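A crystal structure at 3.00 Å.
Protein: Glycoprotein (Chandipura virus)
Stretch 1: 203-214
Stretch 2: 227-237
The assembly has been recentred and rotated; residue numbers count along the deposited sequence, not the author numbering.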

# COMPACT_ATOMS: atom_id res chain seq x y z
N VAL A 203 2.83 -6.10 31.73
CA VAL A 203 2.26 -5.68 30.46
C VAL A 203 2.99 -4.44 29.96
O VAL A 203 3.13 -3.46 30.70
N PHE A 204 3.46 -4.47 28.71
CA PHE A 204 4.14 -3.34 28.12
C PHE A 204 3.21 -2.42 27.32
O PHE A 204 2.31 -2.89 26.62
N LYS A 205 3.44 -1.12 27.43
CA LYS A 205 2.71 -0.13 26.66
C LYS A 205 3.72 0.84 26.06
O LYS A 205 4.78 1.07 26.63
N SER A 206 3.39 1.38 24.89
CA SER A 206 4.16 2.48 24.33
C SER A 206 3.25 3.21 23.37
O SER A 206 2.13 2.78 23.14
N LYS A 207 3.72 4.31 22.81
CA LYS A 207 2.87 5.07 21.89
C LYS A 207 2.60 4.26 20.63
O LYS A 207 1.72 4.59 19.84
N TYR A 208 3.36 3.17 20.48
CA TYR A 208 3.30 2.32 19.30
C TYR A 208 2.83 0.91 19.63
O TYR A 208 2.55 0.11 18.74
N HIS A 209 2.77 0.60 20.92
CA HIS A 209 2.48 -0.76 21.36
C HIS A 209 1.35 -0.82 22.36
O HIS A 209 1.45 -0.30 23.47
N SER A 210 0.26 -1.47 21.97
CA SER A 210 -0.93 -1.52 22.80
C SER A 210 -0.99 -2.80 23.61
O SER A 210 -1.05 -3.89 23.04
N HIS A 211 -0.95 -2.65 24.93
CA HIS A 211 -1.13 -3.74 25.89
C HIS A 211 -0.45 -5.03 25.44
O HIS A 211 -1.09 -5.96 24.98
N MET A 212 0.87 -5.06 25.57
CA MET A 212 1.66 -6.17 25.04
C MET A 212 2.04 -7.15 26.15
O MET A 212 2.74 -6.79 27.09
N GLU A 213 1.58 -8.39 26.02
CA GLU A 213 1.74 -9.38 27.08
C GLU A 213 3.18 -9.81 27.31
O GLU A 213 3.79 -10.45 26.45
N GLY A 214 3.72 -9.47 28.47
CA GLY A 214 5.08 -9.85 28.82
C GLY A 214 5.25 -11.36 28.90
O GLY A 214 6.34 -11.89 28.69
N GLY A 227 17.26 -6.38 23.74
CA GLY A 227 15.90 -5.91 23.80
C GLY A 227 14.93 -7.04 23.97
O GLY A 227 15.29 -8.17 24.25
N ILE A 228 13.66 -6.71 23.79
CA ILE A 228 12.62 -7.69 23.91
C ILE A 228 11.73 -7.64 22.67
O ILE A 228 11.40 -6.55 22.17
N LYS A 229 11.40 -8.82 22.17
CA LYS A 229 10.41 -8.97 21.13
C LYS A 229 9.07 -9.23 21.79
O LYS A 229 8.92 -10.15 22.61
N PHE A 230 8.12 -8.39 21.42
CA PHE A 230 6.73 -8.49 21.84
C PHE A 230 6.01 -9.60 21.07
O PHE A 230 6.45 -10.00 19.99
N PRO A 231 4.88 -10.09 21.62
CA PRO A 231 4.08 -11.14 20.98
C PRO A 231 3.69 -10.81 19.54
O PRO A 231 3.42 -11.72 18.77
N ASN A 232 3.64 -9.52 19.19
CA ASN A 232 3.32 -9.14 17.82
C ASN A 232 4.56 -9.09 16.93
O ASN A 232 4.51 -8.62 15.80
N GLY A 233 5.68 -9.56 17.46
CA GLY A 233 6.89 -9.67 16.67
C GLY A 233 7.67 -8.38 16.57
O GLY A 233 8.72 -8.34 15.92
N GLU A 234 7.17 -7.33 17.21
CA GLU A 234 7.88 -6.06 17.24
C GLU A 234 8.88 -6.02 18.41
O GLU A 234 8.77 -6.79 19.36
N TRP A 235 9.85 -5.13 18.32
CA TRP A 235 10.99 -5.18 19.24
C TRP A 235 11.30 -3.81 19.83
O TRP A 235 11.30 -2.80 19.14
N VAL A 236 11.55 -3.77 21.13
CA VAL A 236 12.04 -2.54 21.73
C VAL A 236 13.32 -2.84 22.48
O VAL A 236 13.53 -3.97 22.92
N SER A 237 14.18 -1.84 22.62
CA SER A 237 15.47 -2.05 23.26
C SER A 237 15.33 -1.99 24.77
O SER A 237 14.54 -1.21 25.30

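Each stretch folds back on itself, and the two hairpin-like segments meet through side chains, burying 464 Å² in total. The pairings F204 N to M212 O (2.9 Å) and M212 N to F204 O (2.8 Å) hold the first together; I228 N to V236 O (2.9 Å) and V236 N to I228 O (3.0 Å) hold the second. No clear hydrogen bond crosses between them, so the contact rests mainly on apolar and aromatic packing. CA-to-CB bonds point toward the partner at F204, H209 and M212 on one side and at I228, F230, P231, N232, E234 and V236 on the other.

The aromatic contacts centre on F230 (chi1 m, -70°). Its edge is directed at the face of H209 (chi1 m): the ring centroids lie 4.9 Å apart, the planes meet at 68°, and H209 CD2 approaches F230 CD2 to 3.5 Å. F204 (chi1 m) meets the same phenyl obliquely, with centroids 5.3 Å apart, planes at 38°, and 3.6 Å between F204 CD2 and F230 CE1. M212 CB sits over a face of F230, 4.3 Å from the ring centroid and 17° off its normal, a CH-pi arrangement. I228 (chi1 p, chi2 t) makes a second one, placing its CD1 3.5 Å from F204 CZ and 27° off the normal of the F204 ring.

Aliphatic packing extends this cluster. M212, whose chi1 of -138° falls between wells while chi2 and chi3 are both p, brings CG to 3.3 Å from F230 CB and 3.6 Å from P231 CD. P231 also packs against backbone, its CG lying 3.3 Å from E213 O. The E213 side chain leaves sideways and its end leads away. V236 (chi1 m) closes on the imidazole, with V236 CG1 3.6 Å from H209 CE1.

The polar contact across the stretches is H209 NE2 to E234 OE1 at 3.0 Å, a separation whose geometry leaves hydrogen bonding open. E234 reaches it with chi1 m and chi2 t. At the other ring nitrogen, H209 ND1 and S206 OG form a very short 2.5 Å hydrogen bond, in which either could be the donor; the imidazole is thus tethered within its own stretch. N232 (chi1 p) lies within the type I turn from F230 to G233, and its OD1 accepts a hydrogen bond from E234 N at 3.2 Å, while M212 SD lies 3.9 Å from N232 OD1.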

# COMPACT_ATOMS: atom_id res chain seq x y z
CB VAL A 203 0.76 -5.39 30.59
CG1 VAL A 203 0.26 -4.61 29.39
CG2 VAL A 203 0.01 -6.68 30.73
CB PHE A 204 5.28 -3.81 27.21
CG PHE A 204 6.36 -4.53 27.93
CD1 PHE A 204 7.34 -3.84 28.60
CD2 PHE A 204 6.41 -5.91 27.93
CE1 PHE A 204 8.35 -4.50 29.27
CE2 PHE A 204 7.42 -6.58 28.59
CZ PHE A 204 8.39 -5.87 29.26
CB LYS A 205 1.73 0.64 27.56
CG LYS A 205 0.79 -0.26 28.33
CD LYS A 205 0.22 0.42 29.56
CE LYS A 205 -0.62 -0.56 30.36
NZ LYS A 205 -1.31 0.07 31.52
CB SER A 206 5.40 1.97 23.62
OG SER A 206 5.10 1.63 22.28
CB LYS A 207 3.50 6.44 21.56
CG LYS A 207 4.64 6.43 20.55
CD LYS A 207 5.73 7.38 20.98
CE LYS A 207 6.33 8.15 19.82
NZ LYS A 207 5.76 9.53 19.73
CB TYR A 208 4.69 2.22 18.69
CG TYR A 208 5.21 3.51 18.12
CD1 TYR A 208 4.40 4.35 17.38
CD2 TYR A 208 6.53 3.88 18.32
CE1 TYR A 208 4.88 5.52 16.85
CE2 TYR A 208 7.02 5.05 17.79
CZ TYR A 208 6.19 5.87 17.06
OH TYR A 208 6.68 7.04 16.54
CB HIS A 209 3.74 -1.39 21.94
CG HIS A 209 4.90 -1.35 21.00
ND1 HIS A 209 5.85 -0.35 21.04
CD2 HIS A 209 5.26 -2.17 19.99
CE1 HIS A 209 6.75 -0.56 20.10
NE2 HIS A 209 6.42 -1.66 19.45
CB SER A 210 -2.18 -1.41 21.93
OG SER A 210 -3.34 -1.77 22.67
CB HIS A 211 -2.63 -3.99 26.16
CG HIS A 211 -2.88 -4.95 27.28
ND1 HIS A 211 -3.06 -4.53 28.59
CD2 HIS A 211 -2.99 -6.30 27.30
CE1 HIS A 211 -3.26 -5.58 29.36
NE2 HIS A 211 -3.22 -6.67 28.61
CB MET A 212 2.89 -5.62 24.31
CG MET A 212 3.20 -6.31 22.99
SD MET A 212 1.93 -6.34 21.69
CE MET A 212 1.73 -4.60 21.35
CB GLU A 213 0.87 -10.61 26.79
CG GLU A 213 -0.60 -10.43 27.12
CD GLU A 213 -0.84 -10.23 28.60
OE1 GLU A 213 0.05 -10.58 29.41
OE2 GLU A 213 -1.93 -9.73 28.97
CB ILE A 228 11.79 -7.47 25.18
CG1 ILE A 228 11.49 -5.99 25.36
CG2 ILE A 228 12.56 -7.98 26.39
CD1 ILE A 228 10.72 -5.67 26.62
CB LYS A 229 10.77 -10.11 20.17
CG LYS A 229 9.83 -10.22 18.98
CD LYS A 229 10.06 -11.50 18.20
CE LYS A 229 8.80 -12.36 18.18
NZ LYS A 229 8.28 -12.61 19.56
CB PHE A 230 6.07 -7.15 21.55
CG PHE A 230 6.54 -6.04 22.44
CD1 PHE A 230 6.95 -6.31 23.73
CD2 PHE A 230 6.56 -4.73 21.98
CE1 PHE A 230 7.39 -5.29 24.56
CE2 PHE A 230 7.01 -3.71 22.80
CZ PHE A 230 7.42 -3.99 24.09
CB PRO A 231 2.83 -11.21 21.85
CG PRO A 231 3.27 -10.74 23.17
CD PRO A 231 4.35 -9.73 22.94
CB ASN A 232 2.55 -7.81 17.79
CG ASN A 232 3.43 -6.62 18.10
OD1 ASN A 232 4.46 -6.74 18.75
ND2 ASN A 232 3.02 -5.45 17.61
CB GLU A 234 6.90 -4.90 17.31
CG GLU A 234 5.95 -4.86 16.12
CD GLU A 234 5.14 -3.60 16.06
OE1 GLU A 234 5.19 -2.82 17.03
OE2 GLU A 234 4.45 -3.37 15.05
CB TRP A 235 12.21 -5.72 18.47
CG TRP A 235 13.47 -5.87 19.25
CD1 TRP A 235 13.95 -7.02 19.83
CD2 TRP A 235 14.45 -4.86 19.50
NE1 TRP A 235 15.15 -6.78 20.44
CE2 TRP A 235 15.48 -5.46 20.25
CE3 TRP A 235 14.56 -3.51 19.17
CZ2 TRP A 235 16.61 -4.75 20.68
CZ3 TRP A 235 15.67 -2.81 19.60
CH2 TRP A 235 16.68 -3.43 20.34
CB VAL A 236 11.00 -1.87 22.68
CG1 VAL A 236 9.72 -1.55 21.93
CG2 VAL A 236 10.73 -2.75 23.89
CB SER A 237 16.47 -1.01 22.77
OG SER A 237 16.03 0.29 23.10